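Local structure of carbon monoxide dehydrogenase (Thermococcus sp. AM4, 6T7J) at residues 271-274 and 275-279; 387-390 and 391-395; 493-496 and 497-501; 511-514 and 515-519; 539-543 and 544-548. The protein catalyses the oxidation of carbon monoxide to carbon dioxide, normally at a nickel-containing iron-sulfur cluster that lacks its nickel in this structure. One frame throughout, in Å; residues are numbered along the deposited sequence.

Contact 1: 271-274 and 275-279; sequences PILS and TKIAE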
# COMPACT_ATOMS: atom_id res chain seq x y z
N PRO A 271 8.41 -19.28 -10.19
CA PRO A 271 8.79 -20.52 -10.89
C PRO A 271 7.84 -21.68 -10.68
O PRO A 271 8.00 -22.71 -11.37
CB PRO A 271 10.17 -20.84 -10.30
CG PRO A 271 10.11 -20.27 -8.92
CD PRO A 271 9.28 -19.02 -9.02
N ILE A 272 6.85 -21.56 -9.78
CA ILE A 272 5.86 -22.62 -9.59
C ILE A 272 5.23 -22.98 -10.93
O ILE A 272 4.91 -24.15 -11.19
CB ILE A 272 4.79 -22.20 -8.57
CG1 ILE A 272 5.40 -21.70 -7.25
CG2 ILE A 272 3.82 -23.34 -8.29
CD1 ILE A 272 6.65 -22.41 -6.80
N LEU A 273 5.04 -21.99 -11.79
CA LEU A 273 4.46 -22.17 -13.11
C LEU A 273 5.52 -22.51 -14.16
O LEU A 273 5.33 -23.43 -14.96
CB LEU A 273 3.70 -20.91 -13.52
CG LEU A 273 3.38 -20.74 -15.01
CD1 LEU A 273 2.19 -21.61 -15.38
CD2 LEU A 273 3.12 -19.28 -15.34
N SER A 274 6.64 -21.79 -14.15
CA SER A 274 7.60 -21.89 -15.25
C SER A 274 8.35 -23.22 -15.22
O SER A 274 8.65 -23.78 -16.28
CB SER A 274 8.58 -20.72 -15.21
OG SER A 274 9.39 -20.78 -14.05
N THR A 275 8.66 -23.74 -14.03
CA THR A 275 9.32 -25.04 -13.97
C THR A 275 8.43 -26.13 -14.56
O THR A 275 8.90 -26.97 -15.35
CB THR A 275 9.70 -25.39 -12.53
OG1 THR A 275 8.53 -25.34 -11.70
CG2 THR A 275 10.74 -24.41 -12.00
N LYS A 276 7.15 -26.12 -14.21
CA LYS A 276 6.21 -27.09 -14.77
C LYS A 276 6.08 -26.92 -16.28
O LYS A 276 6.09 -27.91 -17.02
CB LYS A 276 4.85 -26.95 -14.10
CG LYS A 276 4.78 -27.57 -12.71
CD LYS A 276 5.29 -29.00 -12.72
CE LYS A 276 5.01 -29.68 -11.40
NZ LYS A 276 5.49 -31.09 -11.38
N ILE A 277 5.96 -25.68 -16.75
CA ILE A 277 5.82 -25.44 -18.19
C ILE A 277 7.04 -25.96 -18.93
O ILE A 277 6.92 -26.65 -19.95
CB ILE A 277 5.60 -23.94 -18.47
CG1 ILE A 277 4.25 -23.48 -17.91
CG2 ILE A 277 5.67 -23.66 -19.96
CD1 ILE A 277 3.06 -24.12 -18.57
N ALA A 278 8.24 -25.65 -18.43
CA ALA A 278 9.47 -26.07 -19.11
C ALA A 278 9.60 -27.59 -19.11
O ALA A 278 9.91 -28.19 -20.15
CB ALA A 278 10.68 -25.43 -18.44
N GLU A 279 9.36 -28.23 -17.96
CA GLU A 279 9.48 -29.68 -17.90
C GLU A 279 8.47 -30.36 -18.80
O GLU A 279 8.80 -31.34 -19.49
CB GLU A 279 9.33 -30.15 -16.45
CG GLU A 279 10.59 -30.01 -15.63
CD GLU A 279 10.32 -30.03 -14.14
OE1 GLU A 279 11.02 -29.31 -13.39
OE2 GLU A 279 9.42 -30.77 -13.70
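The carbonyl oxygen P271 O is held twice by T275. The hydroxyl T275 OG1 donates a hydrogen bond to P271 O at 2.7 Å, and the backbone T275 N does so at 2.9 Å; the two donors arrive from opposite faces of the carbonyl plane. The hydroxyl can get there because chi1 of 56° sets OG1 between its own backbone N and carbonyl carbon, turned back along the helix. The same torsion leaves the methyl beside the backbone N, where T275 CG2 lies 4.0 Å from P271 CB, a light touch on the proline ring. These bonds close the first turn of helix 271-281, the next element after strand 261-268 in the parallel sheet of a Rossmann-like domain; the side chain of P271 is about 10 Å from the broken, nickel-free cluster of the active site. Next along, the backbone bond I277 N to L273 O (2.9 Å) has an apolar companion. L273 and I277 run side by side, pointing the same way, and L273 CD1 rests on I277 CG1 at 3.8 Å. L273 can lean forward to meet it because its CG is anti to the backbone N (chi1 163°). A278 N to S274 O continues the ladder. S274 and K276 find their polar partners outside the helix: S274 OG bonds T306 of helix 304-314, and K276, its chain bent at chi2, carries NZ to a salt bridge with D382 and a hydrogen bond to Y121 O. I272 packs against V107 and V110 of helix 81-115 and F242 of helix 212-242.

Contact 2: 387-390 and 391-395; sequences EIVR and IAIEN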
# COMPACT_ATOMS: atom_id res chain seq x y z
N GLU A 387 -1.99 -28.58 -21.22
CA GLU A 387 -2.95 -27.82 -22.02
C GLU A 387 -2.31 -26.58 -22.64
O GLU A 387 -2.51 -26.29 -23.83
CB GLU A 387 -4.15 -27.44 -21.14
CG GLU A 387 -5.15 -26.49 -21.76
CD GLU A 387 -6.12 -25.95 -20.73
OE1 GLU A 387 -5.93 -26.24 -19.53
OE2 GLU A 387 -7.08 -25.25 -21.12
N ILE A 388 -1.51 -25.86 -21.85
CA ILE A 388 -0.88 -24.63 -22.34
C ILE A 388 0.11 -24.93 -23.46
O ILE A 388 0.10 -24.29 -24.52
CB ILE A 388 -0.21 -23.89 -21.16
CG1 ILE A 388 -1.27 -23.21 -20.29
CG2 ILE A 388 0.80 -22.89 -21.67
CD1 ILE A 388 -0.78 -22.86 -18.90
N VAL A 389 1.00 -25.91 -23.23
CA VAL A 389 1.98 -26.27 -24.25
C VAL A 389 1.27 -26.76 -25.51
O VAL A 389 1.72 -26.50 -26.63
CB VAL A 389 2.96 -27.32 -23.70
CG1 VAL A 389 3.96 -27.72 -24.77
CG2 VAL A 389 3.69 -26.78 -22.48
N ARG A 390 0.15 -27.46 -25.34
CA ARG A 390 -0.61 -27.93 -26.50
C ARG A 390 -1.17 -26.76 -27.29
O ARG A 390 -1.15 -26.78 -28.52
CB ARG A 390 -1.74 -28.86 -26.05
CG ARG A 390 -1.30 -30.30 -25.87
CD ARG A 390 -2.48 -31.26 -25.82
NE ARG A 390 -2.13 -32.46 -25.08
CZ ARG A 390 -2.54 -32.72 -23.84
NH1 ARG A 390 -2.18 -33.84 -23.24
NH2 ARG A 390 -3.33 -31.85 -23.21
N ILE A 391 -1.67 -25.74 -26.60
CA ILE A 391 -2.19 -24.57 -27.31
C ILE A 391 -1.08 -23.90 -28.11
O ILE A 391 -1.27 -23.51 -29.27
CB ILE A 391 -2.85 -23.60 -26.32
CG1 ILE A 391 -4.11 -24.24 -25.73
CG2 ILE A 391 -3.19 -22.28 -27.00
CD1 ILE A 391 -4.73 -23.45 -24.61
N ALA A 392 0.11 -23.79 -27.52
CA ALA A 392 1.24 -23.21 -28.26
C ALA A 392 1.59 -24.05 -29.49
O ALA A 392 1.77 -23.52 -30.60
CB ALA A 392 2.45 -23.08 -27.34
N ILE A 393 1.69 -25.37 -29.31
CA ILE A 393 2.05 -26.26 -30.41
C ILE A 393 1.01 -26.19 -31.52
O ILE A 393 1.34 -26.25 -32.71
CB ILE A 393 2.24 -27.69 -29.89
CG1 ILE A 393 3.53 -27.78 -29.07
CG2 ILE A 393 2.25 -28.69 -31.04
CD1 ILE A 393 3.63 -29.05 -28.27
N GLU A 394 -0.27 -26.07 -31.15
CA GLU A 394 -1.33 -25.99 -32.14
C GLU A 394 -1.35 -24.64 -32.84
O GLU A 394 -1.83 -24.53 -33.97
CB GLU A 394 -2.68 -26.28 -31.49
CG GLU A 394 -2.83 -27.72 -31.03
CD GLU A 394 -3.72 -27.86 -29.81
OE1 GLU A 394 -3.84 -28.98 -29.29
OE2 GLU A 394 -4.30 -26.84 -29.38
N ASN A 395 -0.84 -23.59 -32.17
CA ASN A 395 -0.70 -22.30 -32.84
C ASN A 395 0.50 -22.25 -33.77
O ASN A 395 0.56 -21.36 -34.63
CB ASN A 395 -0.60 -21.18 -31.81
CG ASN A 395 -0.83 -19.81 -32.43
OD1 ASN A 395 -1.60 -19.66 -33.38
ND2 ASN A 395 -0.15 -18.80 -31.90
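V389 and I393 meet at an oblique angle, the one methyl V389 CG1 touching the far end of its neighbour, I393 CD1, at 3.8 Å. With CG1 anti to the backbone N (chi1 179°), V389 sends that methyl forward along the helix, while I393 reaches back with its longer branch. E387 and I391 make the other pairing, and here the two chains run alongside and point the same way. Their contact is looser: E387 CG stands 4.2 Å from I391 CD1, aliphatic part against aliphatic part. E394 bends differently again. It turns at chi2 and curls back over the carbonyl of R390, so that E394 CD comes to 3.1 Å from R390 O, the very oxygen that accepts the backbone bond from E394 N at 2.9 Å. Carboxylate and carbonyl are both acceptors, so no hydrogen bond links them. R390 meanwhile extends away, leaving R390 NE 5.7 Å from E394 OE1, probably close enough for a weak attraction, though not a salt bridge; its NH1 makes a long, weak ion pair with E285. Putting an alanine here instead of E394 would remove the curled carboxylate and would probably leave R390 with one acidic neighbour fewer and F289 less well packed. V389, A392 and I393 look inward at I264 and V262 of strand 261-268, and I388 at I277, whereas E387, R390 and E394 put their polar ends on the partly exposed face. That division is characteristic of an amphipathic helix laid on the parallel sheet of a Rossmann-like domain.

Contact 3: 493-496 and 497-501; sequences SPKA and VDLAG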
# COMPACT_ATOMS: atom_id res chain seq x y z
N SER A 493 30.52 -15.96 -19.98
CA SER A 493 31.07 -17.05 -20.76
C SER A 493 32.45 -17.43 -20.24
O SER A 493 33.10 -16.63 -19.54
CB SER A 493 31.15 -16.65 -22.24
OG SER A 493 31.95 -15.50 -22.41
N PRO A 494 32.92 -18.64 -20.53
CA PRO A 494 34.24 -19.06 -20.02
C PRO A 494 35.38 -18.15 -20.42
O PRO A 494 36.39 -18.08 -19.70
CB PRO A 494 34.41 -20.47 -20.60
CG PRO A 494 33.02 -20.96 -20.80
CD PRO A 494 32.22 -19.75 -21.20
N LYS A 495 35.27 -17.44 -21.55
CA LYS A 495 36.31 -16.51 -21.98
C LYS A 495 36.18 -15.13 -21.34
O LYS A 495 37.05 -14.28 -21.57
CB LYS A 495 36.30 -16.37 -23.50
CG LYS A 495 35.05 -15.71 -24.08
CD LYS A 495 35.22 -14.21 -24.28
CE LYS A 495 33.89 -13.53 -24.60
NZ LYS A 495 33.80 -12.16 -24.03
N ALA A 496 35.12 -14.88 -20.56
CA ALA A 496 34.92 -13.56 -19.97
C ALA A 496 36.09 -13.17 -19.07
O ALA A 496 36.36 -11.98 -18.90
CB ALA A 496 33.62 -13.52 -19.18
N VAL A 497 36.79 -14.15 -18.51
CA VAL A 497 37.96 -13.91 -17.67
C VAL A 497 38.99 -13.06 -18.40
O VAL A 497 39.79 -12.36 -17.77
CB VAL A 497 38.55 -15.26 -17.19
CG1 VAL A 497 39.86 -15.06 -16.47
CG2 VAL A 497 37.56 -15.97 -16.28
N ASP A 498 38.97 -13.09 -19.74
CA ASP A 498 39.88 -12.26 -20.53
C ASP A 498 39.79 -10.78 -20.15
O ASP A 498 40.80 -10.06 -20.19
CB ASP A 498 39.60 -12.43 -22.02
CG ASP A 498 40.15 -13.72 -22.58
OD1 ASP A 498 41.08 -14.28 -21.96
OD2 ASP A 498 39.64 -14.18 -23.63
N LEU A 499 38.60 -10.31 -19.80
CA LEU A 499 38.39 -8.90 -19.49
C LEU A 499 38.67 -8.56 -18.03
O LEU A 499 38.61 -7.38 -17.66
CB LEU A 499 36.96 -8.48 -19.85
CG LEU A 499 36.50 -8.86 -21.26
CD1 LEU A 499 35.03 -9.22 -21.26
CD2 LEU A 499 36.79 -7.74 -22.25
N ALA A 500 38.99 -9.55 -17.21
CA ALA A 500 39.25 -9.29 -15.80
C ALA A 500 40.70 -8.85 -15.59
O ALA A 500 41.58 -9.06 -16.43
CB ALA A 500 38.97 -10.54 -14.96
N GLY A 501 40.94 -8.21 -14.44
CA GLY A 501 42.27 -7.85 -14.05
C GLY A 501 43.08 -9.07 -13.66
O GLY A 501 42.58 -10.20 -13.63
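D498 doubles back over the carbonyl oxygen of K495, starting at its first side-chain atom: D498 CB lies 3.2 Å from K495 O. Next out, the carboxylate carbon D498 CG is 3.3 Å from that oxygen. At the tip the branches differ, D498 OD2 standing 3.3 Å from K495 O and 4.0 Å from K495 CB while OD1 sits farther off. With chi1 of -77°, CG lies beside the backbone N, which is what brings the carboxylate round to this side. That N is the donor that counts, since D498 N bonds K495 O at 2.9 Å, coming 45° above the carbonyl plane. L499 N repeats the pattern on A496 O, and two successive bonds of this kind make a short 3-10 turn in the loop between helices 480-489 and 502-511. V497 turns to the interior, packing on K505, C508 and E509 of helix 502-511. K495 bends at chi2 and chi4, and its NZ ends 6.2 Å from D498 OD2. The backbone bonds therefore hold the turn, and the lysine and aspartate, one turn apart, whose charged ends are not in contact, probably add no more than a diffuse attraction at an exposed edge.

Contact 4: 511-514 and 515-519; sequences LNIP and PCLHM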
# COMPACT_ATOMS: atom_id res chain seq x y z
N LEU A 511 39.60 -21.41 -9.87
CA LEU A 511 38.35 -22.03 -9.46
C LEU A 511 37.43 -22.37 -10.62
O LEU A 511 36.35 -22.93 -10.39
CB LEU A 511 37.62 -21.13 -8.46
CG LEU A 511 38.47 -20.62 -7.29
CD1 LEU A 511 37.63 -19.80 -6.33
CD2 LEU A 511 39.15 -21.77 -6.57
N ASN A 512 37.83 -22.06 -11.86
CA ASN A 512 37.03 -22.33 -13.06
C ASN A 512 35.64 -21.71 -12.96
O ASN A 512 34.62 -22.37 -13.18
CB ASN A 512 36.95 -23.83 -13.35
CG ASN A 512 36.53 -24.12 -14.77
OD1 ASN A 512 36.68 -23.28 -15.66
ND2 ASN A 512 35.98 -25.30 -15.00
N ILE A 513 35.60 -20.42 -12.63
CA ILE A 513 34.36 -19.65 -12.63
C ILE A 513 34.57 -18.42 -13.49
O ILE A 513 35.71 -18.02 -13.77
CB ILE A 513 33.94 -19.26 -11.19
CG1 ILE A 513 35.04 -18.44 -10.51
CG2 ILE A 513 33.60 -20.50 -10.37
CD1 ILE A 513 34.67 -17.96 -9.12
N PRO A 514 33.49 -17.80 -13.97
CA PRO A 514 33.62 -16.54 -14.70
C PRO A 514 33.89 -15.39 -13.74
O PRO A 514 33.72 -15.55 -12.52
CB PRO A 514 32.26 -16.38 -15.40
CG PRO A 514 31.58 -17.71 -15.26
CD PRO A 514 32.11 -18.31 -14.00
N PRO A 515 34.32 -14.23 -14.24
CA PRO A 515 34.47 -13.06 -13.36
C PRO A 515 33.15 -12.40 -13.00
O PRO A 515 33.15 -11.46 -12.19
CB PRO A 515 35.35 -12.12 -14.19
CG PRO A 515 35.04 -12.47 -15.60
CD PRO A 515 34.76 -13.94 -15.62
N CYS A 516 32.03 -12.84 -13.58
CA CYS A 516 30.71 -12.32 -13.26
C CYS A 516 29.81 -13.48 -12.86
O CYS A 516 29.65 -14.43 -13.64
CB CYS A 516 30.11 -11.56 -14.45
SG CYS A 516 31.03 -10.06 -14.91
N LEU A 517 29.23 -13.41 -11.67
CA LEU A 517 28.49 -14.51 -11.07
C LEU A 517 26.99 -14.22 -11.11
O LEU A 517 26.50 -13.30 -10.44
CB LEU A 517 28.97 -14.77 -9.64
CG LEU A 517 30.45 -15.12 -9.49
CD1 LEU A 517 30.78 -15.57 -8.08
CD2 LEU A 517 30.87 -16.18 -10.50
N HIS A 518 26.27 -15.01 -11.90
CA HIS A 518 24.81 -14.97 -11.96
C HIS A 518 24.27 -15.65 -10.71
O HIS A 518 24.38 -16.87 -10.56
CB HIS A 518 24.32 -15.67 -13.22
CG HIS A 518 22.86 -15.46 -13.50
ND1 HIS A 518 21.97 -15.00 -12.56
CD2 HIS A 518 22.14 -15.65 -14.63
CE1 HIS A 518 20.77 -14.92 -13.09
NE2 HIS A 518 20.84 -15.31 -14.35
N MET A 519 23.67 -14.87 -9.81
CA MET A 519 23.17 -15.40 -8.55
C MET A 519 21.65 -15.58 -8.53
O MET A 519 21.10 -15.94 -7.49
CB MET A 519 23.62 -14.51 -7.39
CG MET A 519 25.13 -14.46 -7.24
SD MET A 519 25.69 -13.80 -5.66
CE MET A 519 25.35 -15.18 -4.57
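L517 reaches back over the start of its own strand and sets the methyl CD2 against P514 and I513. L517 CD2 is 3.5 Å from P514 O, 4.3 Å from the ring atom P514 CD and 4.4 Å from I513 CB, so one methyl serves two residues and the whole contact is van der Waals in kind. Chi1 of -60° is what bends the leucine this way: CG lies beside the backbone N, on the side facing the preceding residues. The two prolines add a stiff corner between them. P514 CB rests 3.5 Å from P515 CD, and P514 CA is 3.0 Å from that same P515 CD, as expected for a trans peptide bond. Neither proline has an N-H to give, and no hydrogen bond passes between 511-514 and 515-519. The corner delivers the chain from helix 502-511, which N512 leaves with positive phi, into strand 516-518. This is the outermost strand, within the chain, of a six-stranded parallel sheet with the 3-2-1-4-5-6 order of a Rossmann-like fold. L517 is held in place there by backbone bonds to V476 and G478 of strand 474-478, and its side chain packs on V477. Farther out, F417 lies against P514 and V497 against P515, while C516 faces V476. Beyond L517, the ring of H518 is fixed through both nitrogens, NE2 to N308 and ND1 to the backbone N of G520. From M519 the chain goes on to C522, one of the residues lining the pocket of the broken cluster.

Contact 5: 539-543 and 544-548; sequences LGVDI and SDLPA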
# COMPACT_ATOMS: atom_id res chain seq x y z
N LEU A 539 34.85 -12.86 9.11
CA LEU A 539 35.90 -11.92 9.45
C LEU A 539 35.68 -11.23 10.80
O LEU A 539 36.49 -10.39 11.19
CB LEU A 539 36.04 -10.86 8.35
CG LEU A 539 36.39 -11.40 6.95
CD1 LEU A 539 35.82 -10.52 5.86
CD2 LEU A 539 37.90 -11.54 6.79
N GLY A 540 34.61 -11.59 11.52
CA GLY A 540 34.30 -10.96 12.79
C GLY A 540 33.98 -9.48 12.62
O GLY A 540 34.46 -8.64 13.38
N VAL A 541 33.15 -9.19 11.62
CA VAL A 541 33.04 -7.86 11.04
C VAL A 541 31.58 -7.62 10.68
O VAL A 541 30.81 -8.57 10.49
CB VAL A 541 34.01 -7.76 9.83
CG1 VAL A 541 33.57 -6.75 8.81
CG2 VAL A 541 35.43 -7.46 10.29
N ASP A 542 31.17 -6.35 10.64
CA ASP A 542 29.83 -6.05 10.15
C ASP A 542 29.82 -5.98 8.63
O ASP A 542 30.86 -5.80 7.98
CB ASP A 542 29.31 -4.73 10.74
CG ASP A 542 27.81 -4.59 10.62
OD1 ASP A 542 27.13 -5.61 10.38
OD2 ASP A 542 27.30 -3.46 10.77
N ILE A 543 28.63 -6.15 8.04
CA ILE A 543 28.50 -6.04 6.59
C ILE A 543 28.98 -4.68 6.11
O ILE A 543 29.57 -4.56 5.03
CB ILE A 543 27.04 -6.30 6.17
CG1 ILE A 543 26.67 -7.77 6.40
CG2 ILE A 543 26.82 -5.93 4.71
CD1 ILE A 543 25.20 -8.07 6.16
N SER A 544 28.79 -3.64 6.92
CA SER A 544 29.17 -2.29 6.52
C SER A 544 30.68 -2.11 6.40
O SER A 544 31.12 -1.18 5.72
CB SER A 544 28.59 -1.27 7.50
OG SER A 544 28.56 -1.79 8.82
N ASP A 545 31.48 -2.96 7.05
CA ASP A 545 32.93 -2.84 6.95
C ASP A 545 33.51 -3.58 5.76
O ASP A 545 34.69 -3.38 5.45
CB ASP A 545 33.61 -3.35 8.23
CG ASP A 545 32.94 -2.86 9.49
OD1 ASP A 545 32.80 -1.63 9.66
OD2 ASP A 545 32.56 -3.71 10.32
N LEU A 546 32.74 -4.42 5.09
CA LEU A 546 33.27 -5.19 3.97
C LEU A 546 33.64 -4.26 2.82
O LEU A 546 32.99 -3.24 2.59
CB LEU A 546 32.25 -6.22 3.49
CG LEU A 546 31.81 -7.33 4.45
CD1 LEU A 546 30.77 -8.22 3.78
CD2 LEU A 546 33.00 -8.15 4.92
N PRO A 547 34.70 -4.59 2.08
CA PRO A 547 34.99 -3.87 0.82
C PRO A 547 34.03 -4.33 -0.28
O PRO A 547 34.32 -5.20 -1.10
CB PRO A 547 36.44 -4.26 0.53
CG PRO A 547 36.60 -5.61 1.16
CD PRO A 547 35.72 -5.62 2.38
N ALA A 548 32.84 -3.74 -0.27
CA ALA A 548 31.78 -4.19 -1.16
C ALA A 548 30.85 -3.04 -1.49
O ALA A 548 30.85 -2.00 -0.82
CB ALA A 548 30.98 -5.35 -0.54
O HOH W 1 30.44 -3.03 2.59
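Two torsions set the carboxylates: in D545, CG lies beside the backbone N (chi1 -45°), which carries OD2 back to the amide D542 N, while D542 holds CG opposite its own N (chi1 -162°), which carries its OD2 toward S544 OG. Both sit on a short 3-10 turn in the loop that carries the chain from helix 525-538, ended by a Schellman motif at G540, to strand 548-552 in the parallel sheet. D545 OD2 accepts from D542 N at 3.0 Å, met on its anti side, and D545 N returns a bond to D542 O at 3.1 Å. The hydroxyl S544 OG gives only a weak bond to D542 OD2, whose stronger partner is R179 of helix 177-186, in a salt bridge. Carbon contacts add to this: V541 CG1 is 3.4 Å from D545 CB and L539 CD1 3.8 Å from L546 CD2. With an alanine in place of D545, the amide of D542 would probably lose its acceptor, leaving the start of the turn freer to shift. L546 N donates to I543 O from well above the carbonyl plane, and a water donates to both I543 O (3.0 Å) and L546 O (2.6 Å), bridging the two carbonyls.

In the fold
Contacts 1 and 2 sit on helices 271-281 and 381-395, which pack together beside one parallel sheet and meet where I277 CD1 lies 4.0 Å from I388 CG2. Contact 1 is buried; contact 2 turns one face outward and carries its charges there. Contacts 3 and 4 adjoin either end of helix 502-511 and touch through V497 CG2 and P515 CD, 3.5 Å apart: a turn with an exposed charged edge beside a mostly buried corner held by van der Waals packing, with no hydrogen bond between its segments. Contacts 4 and 5, about 11 Å apart at the nearest atoms, lead into strands 516-518 and 548-552 of a second parallel sheet. Ladders of backbone bonds serve the helices, whereas carboxylates and a water help hold contact 5.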